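Local coordinates for KaiC-like domain-containing protein (Pyrococcus horikoshii, PDB 2EKD) that is of unknown function but carries a KaiC-like domain of the P-loop NTPase superfamily, and so may be related to nucleotide-binding ATPases, at residues K7-F12 against Y33-N38; V14-L19 against V174-L179; V114-L119 against E147-F152. All blocks are in the same frame, centred on the assembly; numbering follows the deposited sequence.

In the fold
All three contacts are buried, and contacts 2 and 3 lie within one mainly parallel sheet of the P-loop NTPase class. Contact 3 pairs strand 114-119 with 149-156; contact 2 pairs strand 17-22 with 177-182; strands 149-156 and 17-22 are themselves neighbours. Contact 1 is a layer above the sheet, where helices 5-9 and 29-37 meet over the face carrying Ile115, Phe152 and Val18. Its chemistry differs accordingly: aromatic rings and no hydrogen bond across it, against backbone ladders in the other two. Contact 2 adds a buried carboxylate and hydroxyl cluster, and it alone is touched by a second subunit.

Contact 1 of 3, residues K7-F12 against Y33-N38; sequences KFFKLF and YYIVNN
Tyr34 points a ring edge at the face of Phe8, a T-shaped pair with centroids 5.7 Å apart and planes at 84°. It joins helix 5-9 to helix 29-37 on one side of the central sheet of this P-loop NTPase-like α/β fold. The touching atom of the tyrosine is CE2, 3.9 Å from Phe8 CG, while Tyr34 OH reaches Phe8 CB at 3.6 Å. Phe8 CG stands anti to the backbone N (chi1 176°), which starts its ring off on the side of the Tyr34 helix. Further round the same ring, Phe8 CE2 meets Ile35 CD1 at 4.1 Å.

Phe9 works differently. Its CE1 packs on Ile35 CG2 at 3.9 Å, but the far rim of the ring meets backbone oxygens: CZ lies 3.6 Å from Ile35 O, and CE2 is equally near Asn38 O. Both oxygens sit close to the ring plane, so the slightly positive C-H rim probably faces them favourably at the C-terminal end of helix 29-37. Phe9 CE1 also lies in plane at the edge of the Phe8 ring.

A second shell surrounds these groups. A hydrogen bond between Tyr34 OH and Met3 O anchors the tyrosine, and Pro203 packs on both Phe8 and Tyr34. On the sheet side, Ile115 of strand 114-119 meets Phe9 and Ile35, and Leu179 of strand 177-182 meets Phe8. A type I turn from Phe9 to Phe12 then brings the chain back, so that Phe12 CE2 lies 3.9 Å above one face of the Phe8 ring, offset toward its rim.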
loop_
_atom_site.group_PDB
_atom_site.type_symbol
_atom_site.label_atom_id
_atom_site.label_comp_id
_atom_site.label_asym_id
_atom_site.label_seq_id
_atom_site.Cartn_x
_atom_site.Cartn_y
_atom_site.Cartn_z
ATOM N N LYS F 7 8.127 23.674 -36.870
ATOM C CA LYS F 7 7.825 22.291 -37.239
ATOM C C LYS F 7 7.209 21.524 -36.066
ATOM O O LYS F 7 6.256 20.763 -36.240
ATOM C CB LYS F 7 9.095 21.571 -37.709
ATOM C CG LYS F 7 9.705 22.110 -39.004
ATOM C CD LYS F 7 10.205 23.538 -38.844
ATOM C CE LYS F 7 10.915 24.045 -40.099
ATOM N NZ LYS F 7 12.172 23.291 -40.396
ATOM N N PHE F 8 7.764 21.728 -34.875
ATOM C CA PHE F 8 7.274 21.070 -33.670
ATOM C C PHE F 8 5.784 21.353 -33.442
ATOM O O PHE F 8 4.996 20.431 -33.218
ATOM C CB PHE F 8 8.086 21.546 -32.456
ATOM C CG PHE F 8 7.600 20.996 -31.142
ATOM C CD1 PHE F 8 7.797 19.658 -30.815
ATOM C CD2 PHE F 8 6.941 21.819 -30.233
ATOM C CE1 PHE F 8 7.344 19.142 -29.597
ATOM C CE2 PHE F 8 6.483 21.316 -29.012
ATOM C CZ PHE F 8 6.685 19.974 -28.693
ATOM N N PHE F 9 5.399 22.626 -33.503
ATOM C CA PHE F 9 4.003 22.992 -33.287
ATOM C C PHE F 9 3.071 22.382 -34.331
ATOM O O PHE F 9 1.877 22.228 -34.086
ATOM C CB PHE F 9 3.830 24.517 -33.282
ATOM C CG PHE F 9 4.665 25.220 -32.249
ATOM C CD1 PHE F 9 4.760 24.726 -30.951
ATOM C CD2 PHE F 9 5.361 26.380 -32.574
ATOM C CE1 PHE F 9 5.535 25.372 -29.994
ATOM C CE2 PHE F 9 6.140 27.035 -31.619
ATOM C CZ PHE F 9 6.228 26.528 -30.329
ATOM N N LYS F 10 3.626 22.038 -35.491
ATOM C CA LYS F 10 2.857 21.437 -36.577
ATOM C C LYS F 10 2.381 20.014 -36.239
ATOM O O LYS F 10 1.557 19.425 -36.932
ATOM C CB LYS F 10 3.730 21.430 -37.837
ATOM C CG LYS F 10 3.987 22.840 -38.377
ATOM C CD LYS F 10 2.706 23.535 -38.843
ATOM C CE LYS F 10 2.995 24.772 -39.704
ATOM N NZ LYS F 10 3.713 25.764 -38.908
ATOM N N LEU F 11 2.959 19.437 -35.161
ATOM C CA LEU F 11 2.476 18.134 -34.695
ATOM C C LEU F 11 1.089 18.259 -34.062
ATOM O O LEU F 11 0.360 17.295 -33.872
ATOM C CB LEU F 11 3.442 17.597 -33.640
ATOM C CG LEU F 11 4.849 17.352 -34.176
ATOM C CD1 LEU F 11 5.799 16.874 -33.075
ATOM C CD2 LEU F 11 4.886 16.291 -35.271
ATOM N N PHE F 12 0.761 19.508 -33.670
ATOM C CA PHE F 12 -0.516 19.758 -33.020
ATOM C C PHE F 12 -1.393 20.716 -33.837
ATOM O O PHE F 12 -0.920 21.464 -34.682
ATOM C CB PHE F 12 -0.233 20.355 -31.640
ATOM C CG PHE F 12 0.884 19.607 -30.967
ATOM C CD1 PHE F 12 0.632 18.362 -30.400
ATOM C CD2 PHE F 12 2.152 20.160 -30.904
ATOM C CE1 PHE F 12 1.660 17.669 -29.776
ATOM C CE2 PHE F 12 3.178 19.457 -30.279
ATOM C CZ PHE F 12 2.938 18.209 -29.716
ATOM N N TYR F 33 11.791 26.583 -22.727
ATOM C CA TYR F 33 12.595 27.617 -23.362
ATOM C C TYR F 33 12.485 27.464 -24.873
ATOM O O TYR F 33 12.334 28.441 -25.594
ATOM C CB TYR F 33 14.066 27.493 -22.958
ATOM C CG TYR F 33 14.911 28.632 -23.479
ATOM C CD1 TYR F 33 14.872 29.884 -22.867
ATOM C CD2 TYR F 33 15.714 28.474 -24.610
ATOM C CE1 TYR F 33 15.605 30.952 -23.363
ATOM C CE2 TYR F 33 16.456 29.543 -25.122
ATOM C CZ TYR F 33 16.395 30.779 -24.491
ATOM O OH TYR F 33 17.116 31.844 -24.981
ATOM N N TYR F 34 12.570 26.223 -25.335
ATOM C CA TYR F 34 12.481 25.910 -26.754
ATOM C C TYR F 34 11.164 26.402 -27.349
ATOM O O TYR F 34 11.136 26.973 -28.445
ATOM C CB TYR F 34 12.631 24.400 -26.945
ATOM C CG TYR F 34 12.338 23.898 -28.339
ATOM C CD1 TYR F 34 13.356 23.802 -29.298
ATOM C CD2 TYR F 34 11.052 23.490 -28.696
ATOM C CE1 TYR F 34 13.099 23.303 -30.577
ATOM C CE2 TYR F 34 10.783 22.988 -29.973
ATOM C CZ TYR F 34 11.809 22.896 -30.905
ATOM O OH TYR F 34 11.552 22.375 -32.152
ATOM N N ILE F 35 10.076 26.196 -26.619
ATOM C CA ILE F 35 8.763 26.626 -27.083
ATOM C C ILE F 35 8.606 28.156 -27.107
ATOM O O ILE F 35 7.993 28.705 -28.025
ATOM C CB ILE F 35 7.643 26.000 -26.208
ATOM C CG1 ILE F 35 7.530 24.500 -26.511
ATOM C CG2 ILE F 35 6.310 26.705 -26.463
ATOM C CD1 ILE F 35 6.467 23.770 -25.680
ATOM N N VAL F 36 9.160 28.844 -26.110
ATOM C CA VAL F 36 9.037 30.304 -26.038
ATOM C C VAL F 36 10.002 31.025 -27.004
ATOM O O VAL F 36 9.607 31.867 -27.804
ATOM C CB VAL F 36 9.319 30.791 -24.606
ATOM C CG1 VAL F 36 9.345 32.316 -24.579
ATOM C CG2 VAL F 36 8.224 30.311 -23.671
ATOM N N ASN F 37 11.322 30.717 -26.845
ATOM C CA ASN F 37 12.323 31.336 -27.719
ATOM C C ASN F 37 11.911 31.177 -29.187
ATOM O O ASN F 37 11.773 32.142 -29.942
ATOM C CB ASN F 37 13.654 30.609 -27.475
ATOM C CG ASN F 37 14.829 31.404 -28.019
ATOM O OD1 ASN F 37 15.891 30.854 -28.339
ATOM N ND2 ASN F 37 14.657 32.741 -28.065
ATOM N N ASN F 38 11.768 29.885 -29.584
ATOM C CA ASN F 38 11.284 29.468 -30.888
ATOM C C ASN F 38 9.782 29.704 -31.010
ATOM O O ASN F 38 8.965 28.952 -30.495
ATOM C CB ASN F 38 11.593 27.981 -31.060
ATOM C CG ASN F 38 13.086 27.775 -31.046
ATOM O OD1 ASN F 38 13.726 27.590 -32.077
ATOM N ND2 ASN F 38 13.652 27.811 -29.827
#

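Contact 2 of 3, residues V14-L19 against V174-L179; sequences VGETVL and VVTSIL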
loop_
_atom_site.group_PDB
_atom_site.type_symbol
_atom_site.label_atom_id
_atom_site.label_comp_id
_atom_site.label_asym_id
_atom_site.label_seq_id
_atom_site.Cartn_x
_atom_site.Cartn_y
_atom_site.Cartn_z
ATOM N N VAL F 14 -4.748 23.656 -33.723
ATOM C CA VAL F 14 -5.429 24.600 -32.856
ATOM C C VAL F 14 -6.576 23.959 -32.102
ATOM O O VAL F 14 -7.304 23.125 -32.643
ATOM C CB VAL F 14 -5.969 25.814 -33.646
ATOM C CG1 VAL F 14 -4.818 26.600 -34.220
ATOM C CG2 VAL F 14 -6.900 25.350 -34.751
ATOM N N GLY F 15 -6.723 24.354 -30.840
ATOM C CA GLY F 15 -7.789 23.822 -30.015
ATOM C C GLY F 15 -7.343 22.638 -29.178
ATOM O O GLY F 15 -8.066 22.213 -28.275
ATOM N N GLU F 16 -6.160 22.099 -29.468
ATOM C CA GLU F 16 -5.669 20.957 -28.703
ATOM C C GLU F 16 -5.174 21.315 -27.312
ATOM O O GLU F 16 -4.729 22.435 -27.053
ATOM C CB GLU F 16 -4.516 20.244 -29.418
ATOM C CG GLU F 16 -4.922 19.268 -30.508
ATOM C CD GLU F 16 -3.845 18.222 -30.788
ATOM O OE1 GLU F 16 -3.590 17.366 -29.906
ATOM O OE2 GLU F 16 -3.250 18.255 -31.883
ATOM N N THR F 17 -5.270 20.343 -26.417
ATOM C CA THR F 17 -4.749 20.495 -25.072
ATOM C C THR F 17 -3.722 19.373 -25.003
ATOM O O THR F 17 -4.060 18.192 -25.100
ATOM C CB THR F 17 -5.824 20.308 -23.995
ATOM O OG1 THR F 17 -6.753 21.397 -24.068
ATOM C CG2 THR F 17 -5.181 20.296 -22.609
ATOM N N VAL F 18 -2.460 19.759 -24.870
ATOM C CA VAL F 18 -1.367 18.808 -24.824
ATOM C C VAL F 18 -0.788 18.679 -23.425
ATOM O O VAL F 18 -0.351 19.659 -22.822
ATOM C CB VAL F 18 -0.239 19.232 -25.792
ATOM C CG1 VAL F 18 0.773 18.124 -25.929
ATOM C CG2 VAL F 18 -0.829 19.607 -27.147
ATOM N N LEU F 19 -0.788 17.462 -22.906
ATOM C CA LEU F 19 -0.237 17.222 -21.591
ATOM C C LEU F 19 1.242 16.900 -21.788
ATOM O O LEU F 19 1.591 16.009 -22.564
ATOM C CB LEU F 19 -0.966 16.049 -20.935
ATOM C CG LEU F 19 -0.759 15.819 -19.436
ATOM C CD1 LEU F 19 -1.130 17.076 -18.649
ATOM C CD2 LEU F 19 -1.616 14.639 -19.001
ATOM N N VAL F 174 -8.894 13.513 -20.697
ATOM C CA VAL F 174 -9.470 14.733 -21.248
ATOM C C VAL F 174 -8.626 15.509 -22.244
ATOM O O VAL F 174 -9.166 16.302 -23.019
ATOM C CB VAL F 174 -9.907 15.698 -20.125
ATOM C CG1 VAL F 174 -10.892 14.994 -19.195
ATOM C CG2 VAL F 174 -8.694 16.194 -19.359
ATOM N N VAL F 175 -7.311 15.302 -22.239
ATOM C CA VAL F 175 -6.466 16.020 -23.180
ATOM C C VAL F 175 -6.474 15.343 -24.552
ATOM O O VAL F 175 -6.854 14.174 -24.667
ATOM C CB VAL F 175 -5.008 16.147 -22.655
ATOM C CG1 VAL F 175 -5.014 16.865 -21.302
ATOM C CG2 VAL F 175 -4.353 14.769 -22.544
ATOM N N THR F 176 -6.064 16.077 -25.586
ATOM C CA THR F 176 -6.033 15.544 -26.950
ATOM C C THR F 176 -4.702 14.889 -27.329
ATOM O O THR F 176 -4.658 14.033 -28.210
ATOM C CB THR F 176 -6.359 16.644 -27.994
ATOM O OG1 THR F 176 -5.514 17.782 -27.775
ATOM C CG2 THR F 176 -7.815 17.067 -27.885
ATOM N N SER F 177 -3.618 15.302 -26.680
ATOM C CA SER F 177 -2.305 14.721 -26.952
ATOM C C SER F 177 -1.500 14.640 -25.666
ATOM O O SER F 177 -1.650 15.476 -24.765
ATOM C CB SER F 177 -1.518 15.552 -27.976
ATOM O OG SER F 177 -1.868 15.225 -29.312
ATOM N N ILE F 178 -0.653 13.624 -25.578
ATOM C CA ILE F 178 0.190 13.451 -24.404
ATOM C C ILE F 178 1.632 13.240 -24.824
ATOM O O ILE F 178 1.924 12.391 -25.665
ATOM C CB ILE F 178 -0.243 12.239 -23.552
ATOM C CG1 ILE F 178 -1.678 12.442 -23.049
ATOM C CG2 ILE F 178 0.732 12.057 -22.390
ATOM C CD1 ILE F 178 -2.260 11.238 -22.317
ATOM N N LEU F 179 2.523 14.035 -24.244
ATOM C CA LEU F 179 3.946 13.925 -24.509
ATOM C C LEU F 179 4.628 13.548 -23.208
ATOM O O LEU F 179 4.262 14.043 -22.139
ATOM C CB LEU F 179 4.527 15.256 -24.998
ATOM C CG LEU F 179 4.023 15.810 -26.335
ATOM C CD1 LEU F 179 4.779 17.088 -26.670
ATOM C CD2 LEU F 179 4.216 14.769 -27.436
#
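Val18 faces Ser177, and Leu19 faces Ile178, across a parallel strand pair of the P-loop NTPase-like sheet; the axes of strands 17-19 and 177-179 come within 4.6 Å, with their directions 28° apart. Two bonds carry the regular ladder: Leu19 N donates to Ser177 O at 2.9 Å, and Leu179 N donates to Leu19 O at 2.8 Å, almost straight at 176°. Where strand 177-182 begins, the pattern changes. Thr17 O accepts Thr176 N at 3.0 Å and, weakly, Ser177 N, so two successive amides converge on one carbonyl.

Apolar side chains bracket this ladder. Thr17 CG2 meets Val175 CG1 at 3.7 Å, the two side chains crossing at about a right angle, and Val175 CG2 packs against Leu19 CB. On the face bearing Val18 and Ser177, Val18 CG1 touches Leu179 CG, and Phe12 packs on Val18 and Leu179. Helix 130-141 covers Thr17 and Val174.

The polar centre is the Glu16 carboxylate, buried at the strand entrance. Ser177 OG donates to the syn lone pair of Glu16 OE1 at 2.8 Å, and Thr176 OG1 lies 2.9 Å from the same OE1. The other oxygen, OE2, is hydrogen-bonded to Arg13 N. An alanine here would probably leave Arg13 N and the Ser177 hydroxyl without their carboxylate acceptors, OE2 and OE1, and set Ser177 OG free to turn. Val61 of a second subunit packs on Glu16, and Arg58 of that subunit on Thr176, so the cluster adjoins a subunit interface. Thr176 OG1 sits between its own backbone N and carbonyl carbon (chi1 52°), a position from which it accepts Thr17 N at 2.9 Å.

Contact 3 of 3, residues V114-L119 against E147-F152; sequences VINPVL and EERIAF
Phe152 O accepts one N-H from strand 114-119, that of Val118, whose N donates to it at 2.8 Å, nearly straight at 169°; Pro117 CA adds a weaker C-H...O contact at 3.4 Å. Asn116 O likewise accepts one N-H, from Phe152 N at 2.9 Å, standing 42° out of the carbonyl plane, and a weaker CA-H contact from Ala151. With Asn116 N to Ile150 O at 2.8 Å, and further bonds from Ile150 N to Val114 O and from Val114 N to Glu148 O, these form a continuous parallel ladder. Its two strands are joined along the chain by helices 121-127 and 130-141, a β-α-β crossover of the P-loop NTPase-like fold.

On one face, Arg149 CB packs on Val114 CG2 at 3.5 Å, and Arg149 CG lies 3.8 Å from Asn116 CB. The guanidinium turns one face to Ala151 CB, while its NH2 is hydrogen-bonded to Thr17 OG1. Asn116 ND2 is hydrogen-bonded to Val44 O. On the other face Ile115 CG2 meets Phe152 CE2 at 3.8 Å.

Strand 44-48 flanks the pair beside 114-119 and strand 17-22 beside 149-156; helix 29-37 rests Leu32 on Pro117 and Leu119, and Phe12 packs edge-to-face with Phe152.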
loop_
_atom_site.group_PDB
_atom_site.type_symbol
_atom_site.label_atom_id
_atom_site.label_comp_id
_atom_site.label_asym_id
_atom_site.label_seq_id
_atom_site.Cartn_x
_atom_site.Cartn_y
_atom_site.Cartn_z
ATOM N N VAL F 114 -2.609 31.377 -30.219
ATOM C CA VAL F 114 -1.427 31.583 -29.389
ATOM C C VAL F 114 -0.938 30.253 -28.820
ATOM O O VAL F 114 -1.725 29.325 -28.637
ATOM C CB VAL F 114 -1.716 32.544 -28.191
ATOM C CG1 VAL F 114 -2.309 33.858 -28.689
ATOM C CG2 VAL F 114 -2.659 31.888 -27.211
ATOM N N ILE F 115 0.363 30.156 -28.569
ATOM C CA ILE F 115 0.928 28.956 -27.964
ATOM C C ILE F 115 0.745 29.264 -26.484
ATOM O O ILE F 115 1.193 30.307 -26.000
ATOM C CB ILE F 115 2.419 28.782 -28.323
ATOM C CG1 ILE F 115 2.561 28.590 -29.840
ATOM C CG2 ILE F 115 3.005 27.582 -27.585
ATOM C CD1 ILE F 115 1.706 27.469 -30.409
ATOM N N ASN F 116 0.074 28.361 -25.777
ATOM C CA ASN F 116 -0.266 28.571 -24.373
ATOM C C ASN F 116 0.327 27.572 -23.375
ATOM O O ASN F 116 -0.299 26.566 -23.047
ATOM C CB ASN F 116 -1.801 28.569 -24.263
ATOM C CG ASN F 116 -2.301 28.886 -22.869
ATOM O OD1 ASN F 116 -3.450 28.586 -22.541
ATOM N ND2 ASN F 116 -1.456 29.507 -22.044
ATOM N N PRO F 117 1.549 27.831 -22.889
ATOM C CA PRO F 117 2.148 26.908 -21.922
ATOM C C PRO F 117 1.527 27.155 -20.552
ATOM O O PRO F 117 1.495 28.289 -20.082
ATOM C CB PRO F 117 3.630 27.291 -21.939
ATOM C CG PRO F 117 3.815 27.907 -23.316
ATOM C CD PRO F 117 2.571 28.738 -23.440
ATOM N N VAL F 118 1.020 26.098 -19.928
ATOM C CA VAL F 118 0.419 26.190 -18.598
ATOM C C VAL F 118 1.364 25.460 -17.651
ATOM O O VAL F 118 1.612 24.264 -17.815
ATOM C CB VAL F 118 -0.963 25.514 -18.557
ATOM C CG1 VAL F 118 -1.564 25.638 -17.164
ATOM C CG2 VAL F 118 -1.886 26.156 -19.588
ATOM N N LEU F 119 1.886 26.176 -16.660
ATOM C CA LEU F 119 2.835 25.596 -15.722
ATOM C C LEU F 119 2.330 25.498 -14.282
ATOM O O LEU F 119 1.604 26.371 -13.797
ATOM C CB LEU F 119 4.131 26.416 -15.743
ATOM C CG LEU F 119 4.711 26.831 -17.105
ATOM C CD1 LEU F 119 5.935 27.721 -16.886
ATOM C CD2 LEU F 119 5.086 25.603 -17.922
ATOM N N GLU F 147 -10.148 27.078 -30.351
ATOM C CA GLU F 147 -9.171 27.330 -31.394
ATOM C C GLU F 147 -8.287 28.555 -31.249
ATOM O O GLU F 147 -7.378 28.750 -32.050
ATOM C CB GLU F 147 -9.893 27.351 -32.739
ATOM C CG GLU F 147 -10.643 26.052 -33.007
ATOM C CD GLU F 147 -11.393 26.053 -34.322
ATOM O OE1 GLU F 147 -12.333 26.864 -34.477
ATOM O OE2 GLU F 147 -11.043 25.240 -35.203
ATOM N N GLU F 148 -8.528 29.385 -30.242
ATOM C CA GLU F 148 -7.676 30.555 -30.079
ATOM C C GLU F 148 -6.272 30.161 -29.627
ATOM O O GLU F 148 -5.355 30.982 -29.671
ATOM C CB GLU F 148 -8.272 31.550 -29.080
ATOM C CG GLU F 148 -9.355 30.985 -28.195
ATOM C CD GLU F 148 -10.676 30.827 -28.922
ATOM O OE1 GLU F 148 -11.180 31.838 -29.454
ATOM O OE2 GLU F 148 -11.214 29.699 -28.957
ATOM N N ARG F 149 -6.090 28.910 -29.204
ATOM C CA ARG F 149 -4.770 28.491 -28.756
ATOM C C ARG F 149 -4.509 26.991 -28.789
ATOM O O ARG F 149 -5.393 26.189 -29.091
ATOM C CB ARG F 149 -4.529 28.984 -27.323
ATOM C CG ARG F 149 -4.966 27.994 -26.226
ATOM C CD ARG F 149 -6.480 27.776 -26.188
ATOM N NE ARG F 149 -6.835 26.734 -25.229
ATOM C CZ ARG F 149 -6.807 25.429 -25.485
ATOM N NH1 ARG F 149 -6.459 24.989 -26.688
ATOM N NH2 ARG F 149 -7.067 24.557 -24.519
ATOM N N ILE F 150 -3.263 26.646 -28.481
ATOM C CA ILE F 150 -2.804 25.268 -28.355
ATOM C C ILE F 150 -2.158 25.330 -26.978
ATOM O O ILE F 150 -1.153 26.021 -26.799
ATOM C CB ILE F 150 -1.706 24.884 -29.379
ATOM C CG1 ILE F 150 -2.261 24.913 -30.806
ATOM C CG2 ILE F 150 -1.197 23.467 -29.077
ATOM C CD1 ILE F 150 -1.325 24.273 -31.821
ATOM N N ALA F 151 -2.751 24.642 -26.006
ATOM C CA ALA F 151 -2.235 24.644 -24.642
ATOM C C ALA F 151 -1.289 23.474 -24.364
ATOM O O ALA F 151 -1.528 22.341 -24.794
ATOM C CB ALA F 151 -3.395 24.620 -23.651
ATOM N N PHE F 152 -0.208 23.764 -23.650
ATOM C CA PHE F 152 0.770 22.751 -23.278
ATOM C C PHE F 152 0.847 22.742 -21.754
ATOM O O PHE F 152 1.454 23.632 -21.164
ATOM C CB PHE F 152 2.153 23.094 -23.850
ATOM C CG PHE F 152 2.261 22.932 -25.345
ATOM C CD1 PHE F 152 2.522 21.686 -25.910
ATOM C CD2 PHE F 152 2.100 24.024 -26.188
ATOM C CE1 PHE F 152 2.621 21.531 -27.293
ATOM C CE2 PHE F 152 2.194 23.879 -27.573
ATOM C CZ PHE F 152 2.455 22.629 -28.126
#